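Local coordinates for kirola (PDB 4IGV), which is a kiwifruit allergen of the ripening-related, major-latex-protein family, related to the PR-10 proteins, and probably binds small hydrophobic ligands, at residues F99-Q104 with V114-H119. Numbering follows the deposited sequence. Where two conformers were deposited one is given.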
# COMPACT_ATOMS: atom_id res chain seq x y z
N PHE A 99 -6.20 2.28 10.71
CA PHE A 99 -6.14 1.87 9.32
C PHE A 99 -4.88 1.07 9.09
O PHE A 99 -3.78 1.54 9.33
CB PHE A 99 -6.18 3.09 8.40
CG PHE A 99 -6.83 2.83 7.05
CD1 PHE A 99 -8.00 3.39 6.73
CD2 PHE A 99 -6.25 1.97 6.11
CE1 PHE A 99 -8.61 3.14 5.52
CE2 PHE A 99 -6.88 1.73 4.92
CZ PHE A 99 -8.03 2.32 4.64
N ILE A 100 -5.07 -0.16 8.61
CA ILE A 100 -3.99 -1.09 8.29
C ILE A 100 -4.16 -1.52 6.84
O ILE A 100 -5.26 -1.75 6.37
CB ILE A 100 -4.08 -2.36 9.16
CG1 ILE A 100 -4.04 -1.98 10.66
CG2 ILE A 100 -2.98 -3.26 8.81
CD1 ILE A 100 -3.02 -1.25 10.99
N ILE A 101 -3.04 -1.58 6.11
CA ILE A 101 -3.03 -2.03 4.74
C ILE A 101 -2.06 -3.19 4.63
O ILE A 101 -0.91 -3.10 5.01
CB ILE A 101 -2.54 -0.92 3.78
CG1 ILE A 101 -3.54 0.25 3.83
CG2 ILE A 101 -2.40 -1.45 2.31
CD1 ILE A 101 -3.12 1.46 2.97
N ILE A 102 -2.56 -4.31 4.15
CA ILE A 102 -1.75 -5.52 3.93
C ILE A 102 -1.61 -5.74 2.46
O ILE A 102 -2.61 -5.74 1.71
CB ILE A 102 -2.40 -6.76 4.56
CG1 ILE A 102 -2.79 -6.54 6.00
CG2 ILE A 102 -1.45 -7.95 4.44
CD1 ILE A 102 -3.67 -7.71 6.54
N VAL A 103 -0.38 -5.89 2.00
CA VAL A 103 -0.07 -6.23 0.60
C VAL A 103 0.50 -7.65 0.63
O VAL A 103 1.44 -7.92 1.35
CB VAL A 103 1.00 -5.29 -0.03
CG1 VAL A 103 1.04 -5.55 -1.56
CG2 VAL A 103 0.73 -3.84 0.26
N GLN A 104 -0.08 -8.55 -0.14
CA GLN A 104 0.39 -9.93 -0.17
C GLN A 104 0.46 -10.43 -1.60
O GLN A 104 -0.51 -10.31 -2.34
CB GLN A 104 -0.58 -10.82 0.65
CG GLN A 104 -0.07 -12.18 0.85
CD GLN A 104 -0.54 -13.16 -0.19
OE1 GLN A 104 -1.73 -13.14 -0.58
NE2 GLN A 104 0.35 -14.04 -0.63
N VAL A 114 -1.56 -9.96 -6.70
CA VAL A 114 -1.38 -9.07 -5.54
C VAL A 114 -2.71 -8.89 -4.86
O VAL A 114 -3.71 -8.55 -5.55
CB VAL A 114 -0.79 -7.72 -6.02
CG1 VAL A 114 -0.59 -6.77 -4.81
CG2 VAL A 114 0.51 -7.92 -6.81
N THR A 115 -2.76 -9.15 -3.57
CA THR A 115 -3.95 -8.93 -2.82
C THR A 115 -3.74 -7.77 -1.87
O THR A 115 -2.79 -7.77 -1.08
CB THR A 115 -4.31 -10.19 -2.02
OG1 THR A 115 -4.57 -11.24 -2.95
CG2 THR A 115 -5.63 -9.95 -1.23
N TRP A 116 -4.66 -6.82 -1.94
CA TRP A 116 -4.67 -5.64 -1.06
C TRP A 116 -5.80 -5.84 -0.04
O TRP A 116 -6.95 -6.12 -0.44
CB TRP A 116 -4.96 -4.39 -1.91
CG TRP A 116 -3.85 -4.00 -2.79
CD1 TRP A 116 -3.68 -4.36 -4.08
CD2 TRP A 116 -2.79 -3.07 -2.49
NE1 TRP A 116 -2.52 -3.80 -4.59
CE2 TRP A 116 -2.01 -2.95 -3.64
CE3 TRP A 116 -2.51 -2.28 -1.41
CZ2 TRP A 116 -0.89 -2.13 -3.70
CZ3 TRP A 116 -1.40 -1.46 -1.45
CH2 TRP A 116 -0.63 -1.35 -2.61
N THR A 117 -5.49 -5.74 1.24
CA THR A 117 -6.46 -5.85 2.28
C THR A 117 -6.39 -4.62 3.15
O THR A 117 -5.30 -4.27 3.64
CB THR A 117 -6.26 -7.14 3.12
OG1 THR A 117 -6.33 -8.28 2.32
CG2 THR A 117 -7.33 -7.25 4.24
N PHE A 118 -7.52 -3.98 3.41
CA PHE A 118 -7.63 -2.90 4.37
C PHE A 118 -8.41 -3.37 5.57
O PHE A 118 -9.45 -4.00 5.42
CB PHE A 118 -8.39 -1.70 3.82
CG PHE A 118 -7.83 -1.05 2.58
CD1 PHE A 118 -6.54 -1.22 2.13
CD2 PHE A 118 -8.65 -0.15 1.89
CE1 PHE A 118 -6.10 -0.55 1.00
CE2 PHE A 118 -8.19 0.51 0.74
CZ PHE A 118 -6.93 0.33 0.35
N HIS A 119 -7.92 -3.07 6.77
CA HIS A 119 -8.70 -3.26 7.99
C HIS A 119 -8.74 -1.89 8.63
O HIS A 119 -7.70 -1.27 8.89
CB HIS A 119 -8.02 -4.22 8.96
CG HIS A 119 -8.02 -5.64 8.51
ND1 HIS A 119 -9.13 -6.45 8.67
CD2 HIS A 119 -7.05 -6.43 7.99
CE1 HIS A 119 -8.87 -7.65 8.17
NE2 HIS A 119 -7.62 -7.67 7.76
O HOH W 1 -2.21 -12.44 -3.71
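Segments 99-104 and 114-119 run antiparallel, their axes 164° apart in direction, and three pairs, Ile-100 with His-119, Ile-102 with Thr-117 and Gln-104 with Thr-115, each exchange two backbone hydrogen bonds; the straightest include the nearly linear Ile-102 N to Thr-117 O at 2.8 Å. On the face carrying Ile-101, Val-103, Trp-116 and Phe-118, Val-103 CG2, set anti to its carbonyl carbon, lies over the six-membered ring of Trp-116, 4.1 Å from its centroid and 28° off the normal, a CH-pi contact. Ile-101 CG2 instead meets the edge of that indole, 3.8 Å from Trp-116 CE3, while its CG1 runs alongside Phe-118. The two segments belong to the hairpin 96-107/112-122 of the Bet v 1 fold, whose curved antiparallel sheet wraps around the C-terminal helix 131-145; Trp-116 packs on Met-134, Cys-137 and Ile-138 of that helix, with NE1 hydrogen-bonded to Thr-141 OG1. Phe-99 turns its edge to the face of Phe-118 with planes at 60°, its CZ 3.7 Å from Phe-118 CD2. On the opposite face, which carries Ile-100, Ile-102, Thr-117 and His-119, Ile-102 CD1 meets the edge of the imidazole in its plane, 3.9 Å from His-119 CD2. A water is hydrogen-bonded to Gln-104 O and to Thr-115 OG1, 2.8 Å from the latter, whereas the Gln-104 side chain is bent and its NE2 is hydrogen-bonded to Asp-106 OD1 and Thr-80 O.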